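Local coordinates for protein RTX-adhesin (Marinomonas primoryensis, PDB 5IRB) that fastens its Antarctic bacterium to diatoms and ice as a giant calcium-binding adhesin, of which this chain is a piece made of three beta-rich domains, at residues 6-11 with 96-101; 246-251 with 265-270; 254-259 with 288-293. All coordinates share one frame; numbering follows the deposited sequence.

Interaction 1 (6-11 with 96-101); sequences LLINLD and GTADST
L6 and G96 meet backbone to backbone: the carbonyl O of L6 reaches the CA of G96 at 3.3 Å, a CA-H...O contact that glycine allows because no CB stands in the way. Beyond it, I8 points toward the other strand, its CD1 3.7 Å from G96 O, while its CG1, set between the backbone N and the carbonyl carbon (chi1 51°), comes to 4.0 Å from the CB of A98. A98 is small enough to bring that same CB within 3.5 Å of I8 O. Next in line, L10 turns its CG onto S100 CB at 3.9 Å, and its side chain also packs on V36. The strands here run roughly parallel, 28° apart, but too far apart for a regular ladder. Where the backbones stand apart, water replaces direct bonds: one molecule accepts from I8 N and donates to T97 O, and a second links L10 N (2.9 Å) to D99 O. On the solvent side, the exposed side chains of T97 and D99 start out away from the contact, as suits polar residues at a surface. S100 OG lies 3.0 Å from L10 O and may donate to it, although another acceptor competes for the proton. The outermost strand 8-12 of one sheet is thus set beside strand 95-106 of another, joined by apolar contacts, bridging water and perhaps one hydroxyl.

Interaction 2 (246-251 with 265-270); sequences GDIAEG and TTVDAN
E250 meets V267, D268 and A269 in the turn that leaves strand 261-266, and its side chain can be traced outward atom by atom. CB passes D268 O at 4.1 Å. CG, anti to the backbone N (chi1 -176°), rests 3.7 Å from V267 O and nearly as close to the carbonyl carbon of D268. The chain stays extended, which brings CD over the methyl of A269, and OE1 ends 3.6 Å from that CB. OE2 receives a long bond from a water, 3.3 Å away, which in turn accepts from A269 N. A long, flexible acid suits this exposed place, its methylenes lying on backbone, one carboxylate oxygen beside the A269 methyl and the other reached by a water. In the backbone, G251 N donates to V267 O over 2.9 Å in a nearly straight bond (172°). G251 has a positive phi at which a CB would jam against the preceding carbonyl O. Branched V267 faces inward, its CB 3.8 Å from A249 O, with I248 touching it loosely. D268 OD1 accepts from E272 N and weakly from N270 N. The contact thus pins the loop between strands 236-244 and 253-258 against this turn, with V267 packed on A243 of strand 236-244 and V254 of strand 253-258.

Interaction 3 (254-259 with 288-293); sequences VTLEIN and FDAVVT
V291 O is gripped by two hydrogen-bond donors, T255 N at 2.8 Å (162°) and a water. That water also lies 3.0 Å from T255 OG1 and donates to T293 OG1, whose hydroxyl has a further partner in D303. The CA of V254 adds a CA-H...O contact to the same oxygen. V291 N returns a bond to T255 O at 2.8 Å, making T255 and V291 an antiparallel hydrogen-bonded pair, both beta-branched and well suited to a strand. On the sheet face bearing V254, L256, A290 and V292, the contact is apolar: V254 CG2 meets V292 CG2 at 3.9 Å, and L256 CD1 lies 3.9 Å from A290 CB, with W273 packed against V254, L256 and A290. Toward F288 the strands draw apart, and a water spans E257 O and D289 N. There the side chains take over. I258 CD1 sits 3.9 Å from the centroid of the F288 ring, only 4° off its normal, a CH-pi contact, while L256 CD2 touches CE1 at 3.6 Å. The chemistry implies a short antiparallel ladder backed on one face by apolar side chains, with water bridging the backbones where they diverge.

Along the chain interaction 1 closes before the other two begin, and it lies in the first of three similar beta domains strung into a rod. Its centre is about 94 Å from that of interaction 2 and about 102 Å from that of interaction 3, on the opposite side of the chain's centre. Interactions 2 and 3 alternate along the sequence of the last domain, with centres about 14 Å apart. Both reach the same sheet, interaction 2 through the end of strand 261-266, which neighbours 253-258, itself beside 287-295; T265 O and V254 N, 2.7 Å apart, probably bond. The first domain repeats the same sheet order. Such repetition, with calcium ions bound along the chain, is consistent with an extended, stiffened adhesin.

Interaction 1 (6-11 with 96-101)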
loop_
_atom_site.group_PDB
_atom_site.type_symbol
_atom_site.label_atom_id
_atom_site.label_comp_id
_atom_site.label_asym_id
_atom_site.label_seq_id
_atom_site.Cartn_x
_atom_site.Cartn_y
_atom_site.Cartn_z
ATOM N N LEU A 6 21.738 -32.257 -52.571
ATOM C CA LEU A 6 20.691 -32.819 -51.725
ATOM C C LEU A 6 19.652 -31.768 -51.352
ATOM O O LEU A 6 20.009 -30.630 -51.060
ATOM C CB LEU A 6 21.294 -33.448 -50.470
ATOM C CG LEU A 6 22.286 -34.574 -50.740
ATOM C CD1 LEU A 6 23.115 -34.903 -49.515
ATOM C CD2 LEU A 6 21.552 -35.796 -51.276
ATOM N N LEU A 7 18.376 -32.135 -51.426
ATOM C CA LEU A 7 17.294 -31.227 -51.044
ATOM C C LEU A 7 16.850 -31.526 -49.594
ATOM O O LEU A 7 16.285 -32.587 -49.308
ATOM C CB LEU A 7 16.132 -31.328 -52.031
ATOM C CG LEU A 7 16.643 -31.056 -53.467
ATOM C CD1 LEU A 7 15.537 -31.104 -54.515
ATOM C CD2 LEU A 7 17.448 -29.736 -53.581
ATOM N N ILE A 8 17.159 -30.608 -48.682
ATOM C CA ILE A 8 16.771 -30.744 -47.269
ATOM C C ILE A 8 16.018 -29.547 -46.690
ATOM O O ILE A 8 16.019 -28.453 -47.251
ATOM C CB ILE A 8 18.007 -30.982 -46.391
ATOM C CG1 ILE A 8 19.052 -29.910 -46.708
ATOM C CG2 ILE A 8 18.591 -32.365 -46.651
ATOM C CD1 ILE A 8 20.193 -29.870 -45.750
ATOM N N ASN A 9 15.389 -29.787 -45.545
ATOM C CA ASN A 9 14.624 -28.784 -44.828
ATOM C C ASN A 9 15.115 -28.719 -43.378
ATOM O O ASN A 9 15.309 -29.751 -42.746
ATOM C CB ASN A 9 13.127 -29.104 -44.886
ATOM C CG ASN A 9 12.258 -27.932 -44.451
ATOM O OD1 ASN A 9 11.962 -27.038 -45.245
ATOM N ND2 ASN A 9 11.842 -27.933 -43.186
ATOM N N LEU A 10 15.282 -27.512 -42.851
ATOM C CA LEU A 10 15.820 -27.320 -41.509
ATOM C C LEU A 10 14.772 -26.678 -40.609
ATOM O O LEU A 10 14.242 -25.621 -40.931
ATOM C CB LEU A 10 17.059 -26.427 -41.548
ATOM C CG LEU A 10 17.717 -26.008 -40.220
ATOM C CD1 LEU A 10 18.217 -27.220 -39.452
ATOM C CD2 LEU A 10 18.845 -25.010 -40.442
ATOM N N ASP A 11 14.456 -27.335 -39.499
ATOM C CA ASP A 11 13.510 -26.783 -38.533
ATOM C C ASP A 11 14.159 -26.608 -37.189
ATOM O O ASP A 11 14.981 -27.427 -36.770
ATOM C CB ASP A 11 12.281 -27.673 -38.360
ATOM C CG ASP A 11 11.265 -27.498 -39.467
ATOM O OD1 ASP A 11 10.566 -26.456 -39.469
ATOM O OD2 ASP A 11 11.144 -28.404 -40.317
ATOM N N GLY A 96 24.024 -31.021 -49.397
ATOM C CA GLY A 96 22.850 -30.173 -49.489
ATOM C C GLY A 96 22.906 -29.121 -48.386
ATOM O O GLY A 96 23.477 -29.371 -47.330
ATOM N N THR A 97 22.359 -27.937 -48.650
ATOM C CA THR A 97 22.292 -26.867 -47.672
ATOM C C THR A 97 20.855 -26.403 -47.482
ATOM O O THR A 97 20.041 -26.498 -48.395
ATOM C CB THR A 97 23.151 -25.666 -48.090
ATOM O OG1 THR A 97 22.724 -25.218 -49.388
ATOM C CG2 THR A 97 24.617 -26.057 -48.179
ATOM N N ALA A 98 20.541 -25.907 -46.286
ATOM C CA ALA A 98 19.278 -25.185 -46.083
ATOM C C ALA A 98 19.424 -24.106 -45.010
ATOM O O ALA A 98 20.418 -24.096 -44.289
ATOM C CB ALA A 98 18.165 -26.152 -45.709
ATOM N N ASP A 99 18.437 -23.204 -44.945
ATOM C CA ASP A 99 18.381 -22.112 -43.977
ATOM C C ASP A 99 17.112 -22.209 -43.150
ATOM O O ASP A 99 16.148 -22.841 -43.558
ATOM C CB ASP A 99 18.357 -20.728 -44.651
ATOM C CG ASP A 99 19.656 -20.366 -45.321
ATOM O OD1 ASP A 99 20.732 -20.624 -44.741
ATOM O OD2 ASP A 99 19.594 -19.791 -46.429
ATOM N N SER A 100 17.089 -21.522 -42.014
ATOM C CA SER A 100 15.858 -21.438 -41.253
ATOM C C SER A 100 15.973 -20.313 -40.233
ATOM O O SER A 100 17.072 -19.821 -39.951
ATOM C CB SER A 100 15.562 -22.761 -40.549
ATOM O OG SER A 100 14.262 -22.751 -39.993
ATOM N N THR A 101 14.842 -19.915 -39.681
ATOM C CA THR A 101 14.841 -18.946 -38.599
ATOM C C THR A 101 13.841 -19.414 -37.561
ATOM O O THR A 101 12.960 -20.230 -37.861
ATOM C CB THR A 101 14.480 -17.515 -39.053
ATOM O OG1 THR A 101 13.150 -17.518 -39.578
ATOM C CG2 THR A 101 15.463 -16.996 -40.120
HETATM O O HOH W 1 18.176 -27.773 -49.638
HETATM O O HOH W 2 14.979 -25.077 -44.452
#

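Interaction 2 (246-251 with 265-270)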
loop_
_atom_site.group_PDB
_atom_site.type_symbol
_atom_site.label_atom_id
_atom_site.label_comp_id
_atom_site.label_asym_id
_atom_site.label_seq_id
_atom_site.Cartn_x
_atom_site.Cartn_y
_atom_site.Cartn_z
ATOM N N GLY A 246 -5.809 26.452 24.611
ATOM C CA GLY A 246 -5.873 25.050 24.221
ATOM C C GLY A 246 -6.778 24.871 23.014
ATOM O O GLY A 246 -6.720 25.660 22.071
ATOM N N ASP A 247 -7.629 23.851 23.051
ATOM C CA ASP A 247 -8.572 23.598 21.971
ATOM C C ASP A 247 -9.960 24.175 22.212
ATOM O O ASP A 247 -10.900 23.858 21.480
ATOM C CB ASP A 247 -8.682 22.091 21.744
ATOM C CG ASP A 247 -7.469 21.539 21.063
ATOM O OD1 ASP A 247 -6.949 22.205 20.138
ATOM O OD2 ASP A 247 -6.999 20.489 21.518
ATOM N N ILE A 248 -10.098 25.023 23.227
ATOM C CA ILE A 248 -11.393 25.650 23.482
ATOM C C ILE A 248 -11.783 26.511 22.278
ATOM O O ILE A 248 -10.958 27.255 21.737
ATOM C CB ILE A 248 -11.388 26.513 24.782
ATOM C CG1 ILE A 248 -11.169 25.628 26.013
ATOM C CG2 ILE A 248 -12.684 27.299 24.909
ATOM C CD1 ILE A 248 -11.060 26.397 27.348
ATOM N N ALA A 249 -13.040 26.425 21.859
ATOM C CA ALA A 249 -13.459 27.149 20.673
ATOM C C ALA A 249 -14.865 27.710 20.834
ATOM O O ALA A 249 -15.662 27.165 21.593
ATOM C CB ALA A 249 -13.400 26.236 19.464
ATOM N N GLU A 250 -15.157 28.794 20.125
ATOM C CA GLU A 250 -16.525 29.302 20.019
ATOM C C GLU A 250 -17.496 28.169 19.733
ATOM O O GLU A 250 -17.245 27.357 18.857
ATOM C CB GLU A 250 -16.645 30.347 18.912
ATOM C CG GLU A 250 -18.032 30.985 18.833
ATOM C CD GLU A 250 -18.161 31.958 17.685
ATOM O OE1 GLU A 250 -17.162 32.164 16.964
ATOM O OE2 GLU A 250 -19.259 32.539 17.521
ATOM N N GLY A 251 -18.607 28.113 20.463
ATOM C CA GLY A 251 -19.569 27.040 20.271
ATOM C C GLY A 251 -19.408 25.859 21.208
ATOM O O GLY A 251 -20.323 25.031 21.322
ATOM N N THR A 265 -24.655 26.301 28.374
ATOM C CA THR A 265 -24.583 27.395 27.428
ATOM C C THR A 265 -23.383 27.062 26.535
ATOM O O THR A 265 -22.815 25.966 26.629
ATOM C CB THR A 265 -24.439 28.798 28.122
ATOM O OG1 THR A 265 -24.565 29.841 27.148
ATOM C CG2 THR A 265 -23.085 28.949 28.819
ATOM N N THR A 266 -22.997 28.001 25.680
ATOM C CA THR A 266 -21.847 27.816 24.819
ATOM C C THR A 266 -20.908 29.003 24.922
ATOM O O THR A 266 -21.300 30.088 25.370
ATOM C CB THR A 266 -22.260 27.614 23.343
ATOM O OG1 THR A 266 -22.986 28.769 22.909
ATOM C CG2 THR A 266 -23.149 26.395 23.201
ATOM N N VAL A 267 -19.661 28.772 24.534
ATOM C CA VAL A 267 -18.649 29.810 24.530
ATOM C C VAL A 267 -18.928 30.747 23.365
ATOM O O VAL A 267 -19.223 30.272 22.253
ATOM C CB VAL A 267 -17.228 29.199 24.390
ATOM C CG1 VAL A 267 -16.160 30.294 24.408
ATOM C CG2 VAL A 267 -16.971 28.208 25.497
ATOM N N ASP A 268 -18.793 32.061 23.575
ATOM C CA ASP A 268 -19.003 32.986 22.464
ATOM C C ASP A 268 -17.675 33.348 21.807
ATOM O O ASP A 268 -16.635 32.826 22.209
ATOM C CB ASP A 268 -19.778 34.240 22.912
ATOM C CG ASP A 268 -19.006 35.150 23.886
ATOM O OD1 ASP A 268 -17.758 35.162 23.929
ATOM O OD2 ASP A 268 -19.694 35.887 24.631
ATOM N N ALA A 269 -17.727 34.237 20.808
ATOM C CA ALA A 269 -16.584 34.585 19.953
ATOM C C ALA A 269 -15.523 35.416 20.682
ATOM O O ALA A 269 -14.370 35.505 20.238
ATOM C CB ALA A 269 -17.066 35.331 18.718
ATOM N N ASN A 270 -15.923 36.033 21.793
ATOM C CA ASN A 270 -14.967 36.732 22.633
ATOM C C ASN A 270 -14.268 35.839 23.632
ATOM O O ASN A 270 -13.406 36.308 24.369
ATOM C CB ASN A 270 -15.629 37.909 23.363
ATOM C CG ASN A 270 -14.638 38.998 23.680
ATOM O OD1 ASN A 270 -13.842 39.381 22.827
ATOM N ND2 ASN A 270 -14.673 39.510 24.916
HETATM O O HOH W 3 -20.671 34.453 19.782
#

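Interaction 3 (254-259 with 288-293)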
loop_
_atom_site.group_PDB
_atom_site.type_symbol
_atom_site.label_atom_id
_atom_site.label_comp_id
_atom_site.label_asym_id
_atom_site.label_seq_id
_atom_site.Cartn_x
_atom_site.Cartn_y
_atom_site.Cartn_z
ATOM N N VAL A 254 -20.586 24.718 27.636
ATOM C CA VAL A 254 -20.233 25.016 29.011
ATOM C C VAL A 254 -21.293 24.406 29.921
ATOM O O VAL A 254 -22.482 24.665 29.765
ATOM C CB VAL A 254 -20.158 26.539 29.293
ATOM C CG1 VAL A 254 -19.499 26.771 30.635
ATOM C CG2 VAL A 254 -19.384 27.271 28.183
ATOM N N THR A 255 -20.866 23.580 30.862
ATOM C CA THR A 255 -21.803 22.882 31.727
ATOM C C THR A 255 -21.540 23.272 33.163
ATOM O O THR A 255 -20.397 23.244 33.602
ATOM C CB THR A 255 -21.689 21.365 31.558
ATOM O OG1 THR A 255 -21.977 21.033 30.197
ATOM C CG2 THR A 255 -22.678 20.631 32.481
ATOM N N LEU A 256 -22.603 23.659 33.866
ATOM C CA LEU A 256 -22.567 23.969 35.295
ATOM C C LEU A 256 -23.556 23.102 36.057
ATOM O O LEU A 256 -24.721 23.034 35.672
ATOM C CB LEU A 256 -22.937 25.441 35.544
ATOM C CG LEU A 256 -21.983 26.594 35.259
ATOM C CD1 LEU A 256 -21.697 26.710 33.797
ATOM C CD2 LEU A 256 -22.614 27.892 35.765
ATOM N N GLU A 257 -23.104 22.425 37.111
ATOM C CA GLU A 257 -24.019 21.705 37.998
ATOM C C GLU A 257 -24.101 22.434 39.344
ATOM O O GLU A 257 -23.120 22.543 40.087
ATOM C CB GLU A 257 -23.622 20.238 38.134
ATOM C CG GLU A 257 -23.810 19.501 36.792
ATOM C CD GLU A 257 -22.869 18.324 36.574
ATOM O OE1 GLU A 257 -21.960 18.103 37.408
ATOM O OE2 GLU A 257 -23.036 17.619 35.544
ATOM N N ILE A 258 -25.281 22.987 39.599
ATOM C CA ILE A 258 -25.553 23.796 40.774
ATOM C C ILE A 258 -26.773 23.280 41.500
ATOM O O ILE A 258 -27.848 23.177 40.911
ATOM C CB ILE A 258 -25.797 25.266 40.394
ATOM C CG1 ILE A 258 -24.672 25.774 39.490
ATOM C CG2 ILE A 258 -25.951 26.133 41.666
ATOM C CD1 ILE A 258 -24.880 27.171 38.967
ATOM N N ASN A 259 -26.591 22.934 42.769
ATOM C CA ASN A 259 -27.669 22.408 43.586
ATOM C C ASN A 259 -28.396 21.223 42.935
ATOM O O ASN A 259 -29.624 21.100 43.020
ATOM C CB ASN A 259 -28.656 23.533 43.914
ATOM C CG ASN A 259 -29.602 23.160 45.028
ATOM O OD1 ASN A 259 -29.264 22.352 45.891
ATOM N ND2 ASN A 259 -30.796 23.739 45.014
ATOM N N PHE A 288 -19.302 25.795 42.913
ATOM C CA PHE A 288 -19.577 24.904 41.789
ATOM C C PHE A 288 -18.529 25.055 40.705
ATOM O O PHE A 288 -17.757 26.020 40.696
ATOM C CB PHE A 288 -20.978 25.167 41.235
ATOM C CG PHE A 288 -21.158 26.550 40.694
ATOM C CD1 PHE A 288 -20.710 26.884 39.429
ATOM C CD2 PHE A 288 -21.715 27.542 41.491
ATOM C CE1 PHE A 288 -20.856 28.171 38.944
ATOM C CE2 PHE A 288 -21.865 28.830 41.016
ATOM C CZ PHE A 288 -21.436 29.159 39.756
ATOM N N ASP A 289 -18.501 24.090 39.793
ATOM C CA ASP A 289 -17.557 24.101 38.696
ATOM C C ASP A 289 -18.245 24.483 37.398
ATOM O O ASP A 289 -19.420 24.160 37.175
ATOM C CB ASP A 289 -16.910 22.720 38.519
ATOM C CG ASP A 289 -15.885 22.431 39.587
ATOM O OD1 ASP A 289 -15.410 23.393 40.222
ATOM O OD2 ASP A 289 -15.560 21.248 39.801
ATOM N N ALA A 290 -17.505 25.156 36.531
ATOM C CA ALA A 290 -17.950 25.333 35.172
ATOM C C ALA A 290 -17.035 24.447 34.324
ATOM O O ALA A 290 -15.804 24.539 34.426
ATOM C CB ALA A 290 -17.878 26.807 34.749
ATOM N N VAL A 291 -17.630 23.576 33.515
ATOM C CA VAL A 291 -16.849 22.632 32.705
ATOM C C VAL A 291 -17.052 22.866 31.212
ATOM O O VAL A 291 -18.180 22.862 30.730
ATOM C CB VAL A 291 -17.189 21.175 33.035
ATOM C CG1 VAL A 291 -16.319 20.198 32.196
ATOM C CG2 VAL A 291 -16.972 20.918 34.505
ATOM N N VAL A 292 -15.965 23.131 30.497
ATOM C CA VAL A 292 -16.040 23.323 29.045
ATOM C C VAL A 292 -15.541 22.066 28.319
ATOM O O VAL A 292 -14.487 21.519 28.649
ATOM C CB VAL A 292 -15.258 24.556 28.599
ATOM C CG1 VAL A 292 -15.179 24.646 27.059
ATOM C CG2 VAL A 292 -15.922 25.821 29.202
ATOM N N THR A 293 -16.354 21.577 27.384
ATOM C CA THR A 293 -16.025 20.391 26.597
ATOM C C THR A 293 -15.515 20.829 25.222
ATOM O O THR A 293 -16.225 21.511 24.480
ATOM C CB THR A 293 -17.219 19.450 26.440
ATOM O OG1 THR A 293 -17.564 18.913 27.725
ATOM C CG2 THR A 293 -16.860 18.275 25.481
HETATM O O HOH W 4 -19.172 20.637 29.371
HETATM O O HOH W 5 -20.322 21.530 40.512
#